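PDB 7KFL: myosin-17 from Arabidopsis thaliana, which is a plant class XI myosin motor that probably moves cargo along actin filaments, recognising it through a C-terminal globular cargo-binding domain. Local coordinates for residues A[11-16]-A[54-59]; A[60-65]-A[160-165]; A[173-178]-A[244-249]; A[302-307]-A[328-333]. All coordinates share one frame; numbering follows the deposited sequence.

Interaction 1. Residues A[11-16]-A[54-59]; sequences NQDLLV and FDRIIQ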
loop_
_atom_site.group_PDB
_atom_site.type_symbol
_atom_site.label_atom_id
_atom_site.label_comp_id
_atom_site.label_asym_id
_atom_site.label_seq_id
_atom_site.Cartn_x
_atom_site.Cartn_y
_atom_site.Cartn_z
ATOM N N ASN A 11 -10.035 7.652 35.968
ATOM C CA ASN A 11 -8.693 7.682 35.320
ATOM C C ASN A 11 -8.815 7.298 33.841
ATOM O O ASN A 11 -8.157 7.949 33.010
ATOM C CB ASN A 11 -7.698 6.763 36.034
ATOM C CG ASN A 11 -7.199 7.328 37.348
ATOM O OD1 ASN A 11 -7.447 8.490 37.665
ATOM N ND2 ASN A 11 -6.492 6.517 38.117
ATOM N N GLN A 12 -9.613 6.272 33.532
ATOM C CA GLN A 12 -9.855 5.779 32.148
ATOM C C GLN A 12 -10.643 6.837 31.366
ATOM O O GLN A 12 -10.275 7.092 30.203
ATOM C CB GLN A 12 -10.573 4.428 32.181
ATOM C CG GLN A 12 -9.692 3.295 32.692
ATOM C CD GLN A 12 -10.466 2.046 33.036
ATOM O OE1 GLN A 12 -11.591 1.840 32.585
ATOM N NE2 GLN A 12 -9.860 1.191 33.844
ATOM N N ASP A 13 -11.671 7.430 31.986
ATOM C CA ASP A 13 -12.479 8.546 31.416
ATOM C C ASP A 13 -11.557 9.716 31.046
ATOM O O ASP A 13 -11.818 10.371 30.019
ATOM C CB ASP A 13 -13.574 9.015 32.384
ATOM C CG ASP A 13 -14.925 8.348 32.182
ATOM O OD1 ASP A 13 -15.352 8.222 31.016
ATOM O OD2 ASP A 13 -15.546 7.966 33.194
ATOM N N LEU A 14 -10.524 9.960 31.858
ATOM C CA LEU A 14 -9.532 11.052 31.665
ATOM C C LEU A 14 -8.676 10.775 30.421
ATOM O O LEU A 14 -8.570 11.683 29.577
ATOM C CB LEU A 14 -8.657 11.175 32.919
ATOM C CG LEU A 14 -8.861 12.433 33.763
ATOM C CD1 LEU A 14 -8.435 13.679 33.000
ATOM C CD2 LEU A 14 -10.303 12.556 34.238
ATOM N N LEU A 15 -8.087 9.578 30.322
ATOM C CA LEU A 15 -7.188 9.172 29.207
ATOM C C LEU A 15 -7.958 9.243 27.883
ATOM O O LEU A 15 -7.411 9.810 26.923
ATOM C CB LEU A 15 -6.647 7.758 29.458
ATOM C CG LEU A 15 -5.595 7.262 28.464
ATOM C CD1 LEU A 15 -4.372 8.169 28.451
ATOM C CD2 LEU A 15 -5.183 5.833 28.777
ATOM N N VAL A 16 -9.180 8.699 27.850
ATOM C CA VAL A 16 -10.081 8.699 26.656
ATOM C C VAL A 16 -10.230 10.138 26.149
ATOM O O VAL A 16 -10.165 10.333 24.920
ATOM C CB VAL A 16 -11.452 8.064 26.970
ATOM C CG1 VAL A 16 -12.507 8.414 25.926
ATOM C CG2 VAL A 16 -11.346 6.554 27.127
ATOM N N PHE A 54 -8.019 -1.103 28.285
ATOM C CA PHE A 54 -7.598 -1.574 26.939
ATOM C C PHE A 54 -8.780 -1.480 25.967
ATOM O O PHE A 54 -8.599 -0.935 24.866
ATOM C CB PHE A 54 -7.045 -2.997 27.019
ATOM C CG PHE A 54 -5.813 -3.134 27.875
ATOM C CD1 PHE A 54 -4.640 -2.479 27.539
ATOM C CD2 PHE A 54 -5.823 -3.919 29.018
ATOM C CE1 PHE A 54 -3.506 -2.604 28.327
ATOM C CE2 PHE A 54 -4.689 -4.043 29.805
ATOM C CZ PHE A 54 -3.533 -3.386 29.458
ATOM N N ASP A 55 -9.946 -1.993 26.369
ATOM C CA ASP A 55 -11.208 -1.939 25.580
ATOM C C ASP A 55 -11.503 -0.489 25.180
ATOM O O ASP A 55 -11.877 -0.262 24.012
ATOM C CB ASP A 55 -12.393 -2.518 26.359
ATOM C CG ASP A 55 -12.486 -4.033 26.330
ATOM O OD1 ASP A 55 -11.754 -4.656 25.532
ATOM O OD2 ASP A 55 -13.299 -4.579 27.100
ATOM N N ARG A 56 -11.331 0.448 26.113
ATOM C CA ARG A 56 -11.725 1.872 25.952
ATOM C C ARG A 56 -10.757 2.579 24.999
ATOM O O ARG A 56 -11.228 3.434 24.222
ATOM C CB ARG A 56 -11.794 2.546 27.324
ATOM C CG ARG A 56 -12.898 1.982 28.206
ATOM C CD ARG A 56 -13.528 3.018 29.110
ATOM N NE ARG A 56 -14.045 4.161 28.368
ATOM C CZ ARG A 56 -14.474 5.290 28.920
ATOM N NH1 ARG A 56 -14.455 5.439 30.235
ATOM N NH2 ARG A 56 -14.920 6.271 28.155
ATOM N N ILE A 57 -9.464 2.242 25.057
ATOM C CA ILE A 57 -8.443 2.688 24.062
ATOM C C ILE A 57 -8.902 2.226 22.673
ATOM O O ILE A 57 -8.979 3.077 21.766
ATOM C CB ILE A 57 -7.035 2.157 24.411
ATOM C CG1 ILE A 57 -6.466 2.839 25.659
ATOM C CG2 ILE A 57 -6.092 2.296 23.223
ATOM C CD1 ILE A 57 -5.227 2.174 26.217
ATOM N N ILE A 58 -9.201 0.931 22.523
ATOM C CA ILE A 58 -9.594 0.300 21.227
ATOM C C ILE A 58 -10.866 0.982 20.709
ATOM O O ILE A 58 -10.894 1.340 19.514
ATOM C CB ILE A 58 -9.769 -1.226 21.382
ATOM C CG1 ILE A 58 -8.440 -1.923 21.687
ATOM C CG2 ILE A 58 -10.451 -1.831 20.163
ATOM C CD1 ILE A 58 -7.436 -1.893 20.555
ATOM N N GLN A 59 -11.871 1.160 21.575
ATOM C CA GLN A 59 -13.175 1.793 21.235
ATOM C C GLN A 59 -12.941 3.220 20.726
ATOM O O GLN A 59 -13.600 3.613 19.743
ATOM C CB GLN A 59 -14.104 1.788 22.450
ATOM C CG GLN A 59 -14.712 0.422 22.740
ATOM C CD GLN A 59 -15.289 0.315 24.131
ATOM O OE1 GLN A 59 -15.355 1.293 24.878
ATOM N NE2 GLN A 59 -15.717 -0.884 24.493
#
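Arg56 reaches over from helix 54-59 to the carboxylate of Asp13 on helix 11-16, and this salt bridge is the polar centre of the contact. Its main bond, Arg56 NH1 to Asp13 OD1 at 3.0 Å, is nearly straight, with an N-H...O angle of 165°. Asp13 OD1 lies in the guanidinium plane, and Arg56 NH1 approaches it from above the carboxylate plane; the two flat groups are almost perpendicular. Arg56 NH2 adds a weak bond to the same Asp13 OD1 at 3.5 Å, and one acceptor atom thus serves two donors. Arginine suits this place because it is long enough to span the gap and apolar along its stem: CG lies anti to the carbonyl carbon (chi1 -66°), and later bends at chi2 and chi3 lead on to the guanidinium. Val16 lays CG2 over one guanidinium face, 3.7 Å from Arg56 NH2, covering the flat, poorly hydrated side while the N-H edge stays with Asp13. Helical bonds serve the backbone: Val16 N donates to Gln12 O at 3.1 Å, while Arg56 O and Val16 O also accept from the hydroxyls of Thr60 and Ser20. Leu15 CD2 and Ile57 CD1, both of buried residues, meet loosely at 4.5 Å. This is side-by-side packing of near-parallel helices in the all-helical globular tail, axes 10.1 Å apart at 22°, with an apolar inner side and a salt bridge on its partly exposed side. Helix 31-43 packs against both segments, Cys39 touching Leu15 and Ile36 touching Ile57, and Phe155 of helix 150-186 packs against Ile57 as well.

Interaction 2. Residues A[60-65]-A[160-165]; sequences TIATAI and TAFLEK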
loop_
_atom_site.group_PDB
_atom_site.type_symbol
_atom_site.label_atom_id
_atom_site.label_comp_id
_atom_site.label_asym_id
_atom_site.label_seq_id
_atom_site.Cartn_x
_atom_site.Cartn_y
_atom_site.Cartn_z
ATOM N N THR A 60 -12.033 3.958 21.368
ATOM C CA THR A 60 -11.675 5.362 21.023
ATOM C C THR A 60 -11.125 5.403 19.591
ATOM O O THR A 60 -11.657 6.192 18.780
ATOM C CB THR A 60 -10.696 5.943 22.052
ATOM O OG1 THR A 60 -11.323 5.869 23.333
ATOM C CG2 THR A 60 -10.297 7.374 21.762
ATOM N N ILE A 61 -10.115 4.577 19.295
ATOM C CA ILE A 61 -9.471 4.485 17.949
ATOM C C ILE A 61 -10.537 4.065 16.931
ATOM O O ILE A 61 -10.595 4.677 15.855
ATOM C CB ILE A 61 -8.272 3.513 17.954
ATOM C CG1 ILE A 61 -7.173 3.960 18.923
ATOM C CG2 ILE A 61 -7.729 3.324 16.544
ATOM C CD1 ILE A 61 -6.174 2.874 19.264
ATOM N N ALA A 62 -11.346 3.058 17.270
ATOM C CA ALA A 62 -12.434 2.519 16.419
ATOM C C ALA A 62 -13.428 3.635 16.072
ATOM O O ALA A 62 -13.802 3.733 14.894
ATOM C CB ALA A 62 -13.115 1.365 17.114
ATOM N N THR A 63 -13.825 4.450 17.054
ATOM C CA THR A 63 -14.833 5.535 16.891
ATOM C C THR A 63 -14.235 6.693 16.078
ATOM O O THR A 63 -15.013 7.403 15.409
ATOM C CB THR A 63 -15.351 6.037 18.245
ATOM O OG1 THR A 63 -15.448 4.934 19.145
ATOM C CG2 THR A 63 -16.699 6.715 18.134
ATOM N N ALA A 64 -12.912 6.872 16.135
ATOM C CA ALA A 64 -12.176 7.981 15.485
ATOM C C ALA A 64 -12.071 7.747 13.972
ATOM O O ALA A 64 -12.290 8.714 13.220
ATOM C CB ALA A 64 -10.811 8.136 16.112
ATOM N N ILE A 65 -11.744 6.523 13.539
ATOM C CA ILE A 65 -11.418 6.202 12.115
ATOM C C ILE A 65 -12.703 5.947 11.315
ATOM O O ILE A 65 -12.657 6.125 10.084
ATOM C CB ILE A 65 -10.435 5.017 12.003
ATOM C CG1 ILE A 65 -11.082 3.679 12.380
ATOM C CG2 ILE A 65 -9.171 5.299 12.802
ATOM C CD1 ILE A 65 -10.155 2.487 12.278
ATOM N N THR A 160 -2.903 -4.679 17.070
ATOM C CA THR A 160 -2.294 -5.229 15.826
ATOM C C THR A 160 -3.362 -5.254 14.725
ATOM O O THR A 160 -3.096 -4.717 13.635
ATOM C CB THR A 160 -1.679 -6.614 16.073
ATOM O OG1 THR A 160 -0.561 -6.447 16.946
ATOM C CG2 THR A 160 -1.222 -7.310 14.810
ATOM N N ALA A 161 -4.529 -5.837 15.016
ATOM C CA ALA A 161 -5.663 -5.977 14.072
ATOM C C ALA A 161 -6.111 -4.593 13.581
ATOM O O ALA A 161 -6.470 -4.479 12.398
ATOM C CB ALA A 161 -6.801 -6.731 14.717
ATOM N N PHE A 162 -6.079 -3.576 14.446
ATOM C CA PHE A 162 -6.523 -2.195 14.110
ATOM C C PHE A 162 -5.463 -1.487 13.255
ATOM O O PHE A 162 -5.858 -0.718 12.362
ATOM C CB PHE A 162 -6.914 -1.422 15.370
ATOM C CG PHE A 162 -8.403 -1.410 15.598
ATOM C CD1 PHE A 162 -9.029 -2.445 16.276
ATOM C CD2 PHE A 162 -9.189 -0.395 15.076
ATOM C CE1 PHE A 162 -10.404 -2.446 16.459
ATOM C CE2 PHE A 162 -10.563 -0.395 15.262
ATOM C CZ PHE A 162 -11.169 -1.422 15.950
ATOM N N LEU A 163 -4.172 -1.738 13.496
ATOM C CA LEU A 163 -3.072 -1.223 12.637
ATOM C C LEU A 163 -3.263 -1.745 11.208
ATOM O O LEU A 163 -3.145 -0.943 10.261
ATOM C CB LEU A 163 -1.715 -1.658 13.201
ATOM C CG LEU A 163 -0.502 -1.289 12.345
ATOM C CD1 LEU A 163 -0.430 0.211 12.115
ATOM C CD2 LEU A 163 0.788 -1.785 12.978
ATOM N N GLU A 164 -3.544 -3.042 11.066
ATOM C CA GLU A 164 -3.764 -3.719 9.761
ATOM C C GLU A 164 -5.008 -3.127 9.088
ATOM O O GLU A 164 -4.944 -2.867 7.875
ATOM C CB GLU A 164 -3.875 -5.229 9.967
ATOM C CG GLU A 164 -2.544 -5.876 10.316
ATOM C CD GLU A 164 -2.615 -7.300 10.837
ATOM O OE1 GLU A 164 -3.723 -7.876 10.848
ATOM O OE2 GLU A 164 -1.558 -7.828 11.238
ATOM N N LYS A 165 -6.083 -2.904 9.850
ATOM C CA LYS A 165 -7.353 -2.305 9.355
ATOM C C LYS A 165 -7.101 -0.874 8.869
ATOM O O LYS A 165 -7.558 -0.532 7.759
ATOM C CB LYS A 165 -8.417 -2.310 10.456
ATOM C CG LYS A 165 -9.721 -1.612 10.100
ATOM C CD LYS A 165 -10.838 -1.910 11.075
ATOM C CE LYS A 165 -12.044 -1.014 10.891
ATOM N NZ LYS A 165 -12.748 -1.291 9.618
#
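Phe162 drives its ring from helix 160-165 toward Ala62 on helix 60-65, and here the packing is tight. Ala62 CB sits 3.6 Å from Phe162 CZ and equally near CE2, so the far end of the ring comes almost onto the neighbouring backbone. Alanine suits this spot, because its lone CB lets the ring tip come close to the backbone. Ile65 comes from another direction: its CD1 lies at the ring edge, near the ring plane, 4.1 Å from Phe162 CD2. CG1 of Ile65 stands between the backbone N and the carbonyl carbon (chi1 71°), with CD1 carried on beyond it. Ile61 CG2 completes the apolar surround at 4.3 Å from Phe162 CD2.

The arrangement is side-by-side packing of nearly parallel helices in an all-helical fold, with 12° between the segment directions and 11.5 Å between their axes. Helix 150-186, by far the longer partner, runs on past the end of helix 53-65. Its residues Leu159 and Ile166 also touch Ile61, and Ile166 and Met169 touch Ile65, so the two isoleucines belong to a larger buried face.

Looser packing is found toward Lys165, an exposed residue. Lysine suits this margin because its methylenes are apolar and its end is charged: CE lies 4.2 Å from Ile65 CD1, against the apolar group. The chain is extended as far as CE and bends at the last torsion (chi4 69°), placing NZ for a long, weak ion pair with Glu66 OE2.

Interaction 3. Residues A[173-178]-A[244-249]; sequences NLKKEI and TQIFSF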
loop_
_atom_site.group_PDB
_atom_site.type_symbol
_atom_site.label_atom_id
_atom_site.label_comp_id
_atom_site.label_asym_id
_atom_site.label_seq_id
_atom_site.Cartn_x
_atom_site.Cartn_y
_atom_site.Cartn_z
ATOM N N ASN A 173 -8.501 3.585 0.329
ATOM C CA ASN A 173 -8.975 4.977 0.073
ATOM C C ASN A 173 -8.213 5.580 -1.116
ATOM O O ASN A 173 -8.860 6.239 -1.959
ATOM C CB ASN A 173 -8.818 5.891 1.293
ATOM C CG ASN A 173 -9.905 5.716 2.333
ATOM O OD1 ASN A 173 -10.819 4.913 2.166
ATOM N ND2 ASN A 173 -9.809 6.465 3.421
ATOM N N LEU A 174 -6.892 5.375 -1.167
ATOM C CA LEU A 174 -6.007 5.852 -2.264
ATOM C C LEU A 174 -6.359 5.113 -3.564
ATOM O O LEU A 174 -6.433 5.787 -4.609
ATOM C CB LEU A 174 -4.543 5.642 -1.858
ATOM C CG LEU A 174 -3.481 6.015 -2.893
ATOM C CD1 LEU A 174 -3.746 7.378 -3.510
ATOM C CD2 LEU A 174 -2.096 5.986 -2.266
ATOM N N LYS A 175 -6.582 3.793 -3.494
ATOM C CA LYS A 175 -7.022 2.942 -4.637
ATOM C C LYS A 175 -8.316 3.511 -5.238
ATOM O O LYS A 175 -8.393 3.609 -6.473
ATOM C CB LYS A 175 -7.246 1.487 -4.209
ATOM C CG LYS A 175 -5.987 0.639 -4.065
ATOM C CD LYS A 175 -6.258 -0.854 -3.955
ATOM C CE LYS A 175 -5.016 -1.663 -3.627
ATOM N NZ LYS A 175 -5.297 -3.118 -3.549
ATOM N N LYS A 176 -9.285 3.870 -4.391
ATOM C CA LYS A 176 -10.622 4.388 -4.796
ATOM C C LYS A 176 -10.476 5.756 -5.476
ATOM O O LYS A 176 -11.316 6.073 -6.344
ATOM C CB LYS A 176 -11.535 4.483 -3.568
ATOM C CG LYS A 176 -12.928 5.051 -3.810
ATOM C CD LYS A 176 -13.551 5.632 -2.555
ATOM C CE LYS A 176 -14.984 5.199 -2.329
ATOM N NZ LYS A 176 -15.391 5.379 -0.914
ATOM N N GLU A 177 -9.465 6.540 -5.089
ATOM C CA GLU A 177 -9.247 7.924 -5.590
ATOM C C GLU A 177 -8.607 7.883 -6.986
ATOM O O GLU A 177 -9.016 8.706 -7.830
ATOM C CB GLU A 177 -8.383 8.720 -4.611
ATOM C CG GLU A 177 -8.474 10.222 -4.819
ATOM C CD GLU A 177 -7.708 11.051 -3.805
ATOM O OE1 GLU A 177 -8.031 10.960 -2.599
ATOM O OE2 GLU A 177 -6.779 11.777 -4.222
ATOM N N ILE A 178 -7.650 6.977 -7.219
ATOM C CA ILE A 178 -6.876 6.891 -8.498
ATOM C C ILE A 178 -7.525 5.874 -9.445
ATOM O O ILE A 178 -7.043 5.771 -10.590
ATOM C CB ILE A 178 -5.383 6.576 -8.254
ATOM C CG1 ILE A 178 -5.149 5.140 -7.777
ATOM C CG2 ILE A 178 -4.771 7.600 -7.306
ATOM C CD1 ILE A 178 -3.693 4.794 -7.572
ATOM N N THR A 244 4.029 0.559 -2.737
ATOM C CA THR A 244 4.408 -0.698 -3.442
ATOM C C THR A 244 3.135 -1.486 -3.777
ATOM O O THR A 244 3.021 -1.953 -4.921
ATOM C CB THR A 244 5.397 -1.538 -2.626
ATOM O OG1 THR A 244 6.548 -0.737 -2.356
ATOM C CG2 THR A 244 5.826 -2.802 -3.339
ATOM N N GLN A 245 2.210 -1.604 -2.820
ATOM C CA GLN A 245 0.906 -2.304 -2.999
ATOM C C GLN A 245 0.008 -1.509 -3.959
ATOM O O GLN A 245 -0.798 -2.144 -4.662
ATOM C CB GLN A 245 0.219 -2.527 -1.648
ATOM C CG GLN A 245 0.902 -3.585 -0.791
ATOM C CD GLN A 245 -0.016 -4.192 0.244
ATOM O OE1 GLN A 245 -0.904 -3.532 0.783
ATOM N NE2 GLN A 245 0.199 -5.464 0.538
ATOM N N ILE A 246 0.136 -0.179 -3.990
ATOM C CA ILE A 246 -0.685 0.722 -4.857
ATOM C C ILE A 246 -0.169 0.656 -6.301
ATOM O O ILE A 246 -1.009 0.660 -7.221
ATOM C CB ILE A 246 -0.691 2.159 -4.299
ATOM C CG1 ILE A 246 -1.527 2.254 -3.020
ATOM C CG2 ILE A 246 -1.161 3.158 -5.348
ATOM C CD1 ILE A 246 -3.021 2.267 -3.259
ATOM N N PHE A 247 1.152 0.622 -6.500
ATOM C CA PHE A 247 1.784 0.509 -7.842
ATOM C C PHE A 247 1.479 -0.879 -8.420
ATOM O O PHE A 247 1.271 -0.981 -9.648
ATOM C CB PHE A 247 3.282 0.825 -7.781
ATOM C CG PHE A 247 3.609 2.279 -8.019
ATOM C CD1 PHE A 247 3.097 3.266 -7.191
ATOM C CD2 PHE A 247 4.423 2.664 -9.075
ATOM C CE1 PHE A 247 3.394 4.603 -7.410
ATOM C CE2 PHE A 247 4.721 4.001 -9.293
ATOM C CZ PHE A 247 4.205 4.969 -8.461
ATOM N N SER A 248 1.433 -1.901 -7.560
ATOM C CA SER A 248 0.891 -3.253 -7.866
ATOM C C SER A 248 -0.491 -3.112 -8.519
ATOM O O SER A 248 -0.687 -3.671 -9.612
ATOM C CB SER A 248 0.841 -4.117 -6.628
ATOM O OG SER A 248 -0.314 -4.943 -6.620
ATOM N N PHE A 249 -1.400 -2.370 -7.880
ATOM C CA PHE A 249 -2.778 -2.089 -8.365
ATOM C C PHE A 249 -2.722 -1.403 -9.738
ATOM O O PHE A 249 -3.460 -1.823 -10.651
ATOM C CB PHE A 249 -3.539 -1.256 -7.329
ATOM C CG PHE A 249 -4.837 -0.662 -7.809
ATOM C CD1 PHE A 249 -5.980 -1.441 -7.909
ATOM C CD2 PHE A 249 -4.922 0.682 -8.140
ATOM C CE1 PHE A 249 -7.178 -0.890 -8.340
ATOM C CE2 PHE A 249 -6.121 1.230 -8.573
ATOM C CZ PHE A 249 -7.246 0.444 -8.671
#
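Lys175 lays its aliphatic chain over one face of the Phe249 ring, which gives the contact its CH-pi interaction. Lys175 CG stands 4.2 Å from the ring centroid and only 15° off the ring normal, and CD continues over the same side, 4.0 Å from Phe249 CD1. The lysine chain is extended beyond CG, and this lets a row of methylenes pass across the aromatic side chain, with CE reaching Phe249 CB. Phe249 CG is anti to the backbone N (chi1 168°), a setting that carries the ring across to Lys175.

Apolar contacts fill the rest. Ile246 CD1 fits between two neighbouring residues of the other helix, 3.5 Å from Lys175 CG and 3.8 Å from Leu174 CG. On its other branch, Ile246 CG2 meets Ile178 CD1 at 3.7 Å, so a beta-branched residue with two separate arms can serve two partners. Ile178 CG1 comes to the rim of the aromatic ring, 4.1 Å from Phe249 CE2, near its plane. Contacts thus recur at a three-residue spacing on both sides, Lys175 with Ile178 and Ile246 with Phe249. This is the interface of two helices running in roughly the same direction, axes 10.6 Å apart with a signed crossing angle of -34°. It joins the long helix 150-186 to helix 236-260 of the DIL region, near the centre of the molecule.

Polar groups finish at the flank. Gln245 turns OE1 to Arg171 NH1 and NE2 to Ser383 O, both hydrogen bonds, while Lys175 NZ makes a long, weak ion pair with Asp380 OD2.

Interaction 4. Residues A[302-307]-A[328-333]; sequences IRQAVG and PVLSIQ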
loop_
_atom_site.group_PDB
_atom_site.type_symbol
_atom_site.label_atom_id
_atom_site.label_comp_id
_atom_site.label_asym_id
_atom_site.label_seq_id
_atom_site.Cartn_x
_atom_site.Cartn_y
_atom_site.Cartn_z
ATOM N N ILE A 302 3.652 -3.935 -17.052
ATOM C CA ILE A 302 3.113 -2.875 -17.959
ATOM C C ILE A 302 4.279 -2.215 -18.706
ATOM O O ILE A 302 4.127 -1.971 -19.914
ATOM C CB ILE A 302 2.231 -1.851 -17.206
ATOM C CG1 ILE A 302 1.607 -0.824 -18.158
ATOM C CG2 ILE A 302 2.991 -1.158 -16.084
ATOM C CD1 ILE A 302 0.753 -1.423 -19.254
ATOM N N ARG A 303 5.400 -1.959 -18.022
ATOM C CA ARG A 303 6.620 -1.343 -18.613
ATOM C C ARG A 303 7.088 -2.178 -19.812
ATOM O O ARG A 303 7.280 -1.593 -20.901
ATOM C CB ARG A 303 7.728 -1.223 -17.561
ATOM C CG ARG A 303 7.516 -0.089 -16.568
ATOM C CD ARG A 303 8.344 -0.253 -15.307
ATOM N NE ARG A 303 9.769 -0.352 -15.591
ATOM C CZ ARG A 303 10.698 -0.732 -14.716
ATOM N NH1 ARG A 303 10.367 -1.058 -13.476
ATOM N NH2 ARG A 303 11.964 -0.786 -15.090
ATOM N N GLN A 304 7.245 -3.489 -19.615
ATOM C CA GLN A 304 7.748 -4.450 -20.635
ATOM C C GLN A 304 6.722 -4.588 -21.767
ATOM O O GLN A 304 7.141 -4.564 -22.940
ATOM C CB GLN A 304 8.063 -5.798 -19.983
ATOM C CG GLN A 304 9.356 -5.781 -19.177
ATOM C CD GLN A 304 9.586 -7.049 -18.391
ATOM O OE1 GLN A 304 9.146 -8.131 -18.773
ATOM N NE2 GLN A 304 10.299 -6.927 -17.282
ATOM N N ALA A 305 5.435 -4.723 -21.424
ATOM C CA ALA A 305 4.299 -4.813 -22.373
ATOM C C ALA A 305 4.259 -3.566 -23.264
ATOM O O ALA A 305 4.090 -3.716 -24.486
ATOM C CB ALA A 305 3.005 -4.982 -21.617
ATOM N N VAL A 306 4.398 -2.379 -22.666
ATOM C CA VAL A 306 4.477 -1.074 -23.389
ATOM C C VAL A 306 5.759 -1.054 -24.231
ATOM O O VAL A 306 5.700 -0.581 -25.382
ATOM C CB VAL A 306 4.410 0.111 -22.407
ATOM C CG1 VAL A 306 4.904 1.410 -23.024
ATOM C CG2 VAL A 306 3.005 0.286 -21.862
ATOM N N GLY A 307 6.868 -1.549 -23.671
ATOM C CA GLY A 307 8.153 -1.720 -24.377
ATOM C C GLY A 307 7.982 -2.511 -25.664
ATOM O O GLY A 307 8.633 -2.153 -26.668
ATOM N N PRO A 328 10.848 -10.357 -20.305
ATOM C CA PRO A 328 11.186 -11.555 -19.531
ATOM C C PRO A 328 10.206 -11.923 -18.404
ATOM O O PRO A 328 10.255 -13.052 -17.958
ATOM C CB PRO A 328 12.566 -11.221 -18.936
ATOM C CG PRO A 328 12.607 -9.710 -18.906
ATOM C CD PRO A 328 11.847 -9.289 -20.144
ATOM N N VAL A 329 9.355 -10.986 -17.973
ATOM C CA VAL A 329 8.373 -11.182 -16.862
ATOM C C VAL A 329 7.036 -11.678 -17.433
ATOM O O VAL A 329 6.293 -12.338 -16.679
ATOM C CB VAL A 329 8.206 -9.892 -16.034
ATOM C CG1 VAL A 329 6.941 -9.900 -15.186
ATOM C CG2 VAL A 329 9.425 -9.634 -15.162
ATOM N N LEU A 330 6.738 -11.379 -18.701
ATOM C CA LEU A 330 5.457 -11.762 -19.360
ATOM C C LEU A 330 5.466 -13.260 -19.680
ATOM O O LEU A 330 6.514 -13.767 -20.123
ATOM C CB LEU A 330 5.249 -10.937 -20.634
ATOM C CG LEU A 330 4.459 -9.641 -20.458
ATOM C CD1 LEU A 330 5.243 -8.630 -19.635
ATOM C CD2 LEU A 330 4.080 -9.051 -21.807
ATOM N N SER A 331 4.327 -13.928 -19.468
ATOM C CA SER A 331 4.082 -15.344 -19.844
ATOM C C SER A 331 3.829 -15.438 -21.354
ATOM O O SER A 331 3.521 -14.396 -21.974
ATOM C CB SER A 331 2.925 -15.916 -19.069
ATOM O OG SER A 331 1.694 -15.416 -19.564
ATOM N N ILE A 332 3.937 -16.646 -21.913
ATOM C CA ILE A 332 3.675 -16.931 -23.355
ATOM C C ILE A 332 2.212 -16.588 -23.665
ATOM O O ILE A 332 1.970 -15.973 -24.719
ATOM C CB ILE A 332 4.017 -18.394 -23.708
ATOM C CG1 ILE A 332 5.517 -18.682 -23.583
ATOM C CG2 ILE A 332 3.487 -18.758 -25.088
ATOM C CD1 ILE A 332 6.387 -17.952 -24.589
ATOM N N GLN A 333 1.280 -16.964 -22.783
ATOM C CA GLN A 333 -0.182 -16.771 -22.992
ATOM C C GLN A 333 -0.497 -15.269 -23.061
ATOM O O GLN A 333 -1.424 -14.899 -23.812
ATOM C CB GLN A 333 -1.009 -17.449 -21.893
ATOM C CG GLN A 333 -2.279 -18.113 -22.417
ATOM C CD GLN A 333 -3.518 -17.773 -21.623
ATOM O OE1 GLN A 333 -3.618 -18.065 -20.432
ATOM N NE2 GLN A 333 -4.491 -17.168 -22.287
#
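Gln304 on helix 302-307 accepts a hydrogen bond from the backbone of Val329, the polar tie between this helix and the turn at 328-331. Val329 N lies 3.0 Å from Gln304 OE1, with an N-H...O angle of 161°. The donor is in the carbonyl plane, on a lone pair, at a C=O...N angle of 137°. Gln304 is suited to this because its chain is extended beyond CG and carries the amide across to the backbone N-H of Val329, outside any helix. Pro328 N is also near, 3.2 Å from Gln304 OE1, but as the nitrogen of a tertiary amide it carries no hydrogen.

Van der Waals packing surrounds this bond. Pro328 CD lies 3.2 Å from Gln304 OE1, a close approach of the proline ring to the amide oxygen, and Val329 CG2 is 3.5 Å from Gln304 NE2. The amide is therefore bordered by both residues, with Gln304 and Val329 crossing at about a right angle.

Apolar contact is left to Leu330, which points inward: CD1 reaches Gln304 CB at 4.0 Å, and CD2 reaches Ala305 CB at 4.2 Å. Leucine forks to touch two consecutive residues, and the small alanine lets the turn come near the helix.

Beyond the contact, Ser331 is the N-cap of helix 332-341, its OG capping a backbone N and its own N bonded to Gln334 OE1. Helix 302-307 in turn rests on helix 236-260, where Phe255 and Leu258 touch Ala305, and Ile332 packs on Met363 and Met364 of helix 354-369.

How the interactions relate
From the N terminus, interaction 1 closes the first excursion, with helix 31-43 between its segments. Interaction 2 follows on the same helix 53-65 and bridges 94 residues to helix 150-186. The two touch directly, Ile58 CG2 lying 3.8 Å from Phe162 CE1. The chain then leaves helix 150-186 and comes back as helix 236-260 to close interaction 3, and interaction 4 closes the shortest excursion, inside the DIL region. All four are in series; none nests within or crosses another. Interactions 1 and 4 lie on opposite sides of the molecule's centre. Helix 150-186 carries the fold from interaction 2 to interaction 3 near the centre, and helix 236-260, which packs against helix 300-309, leads on toward interaction 4.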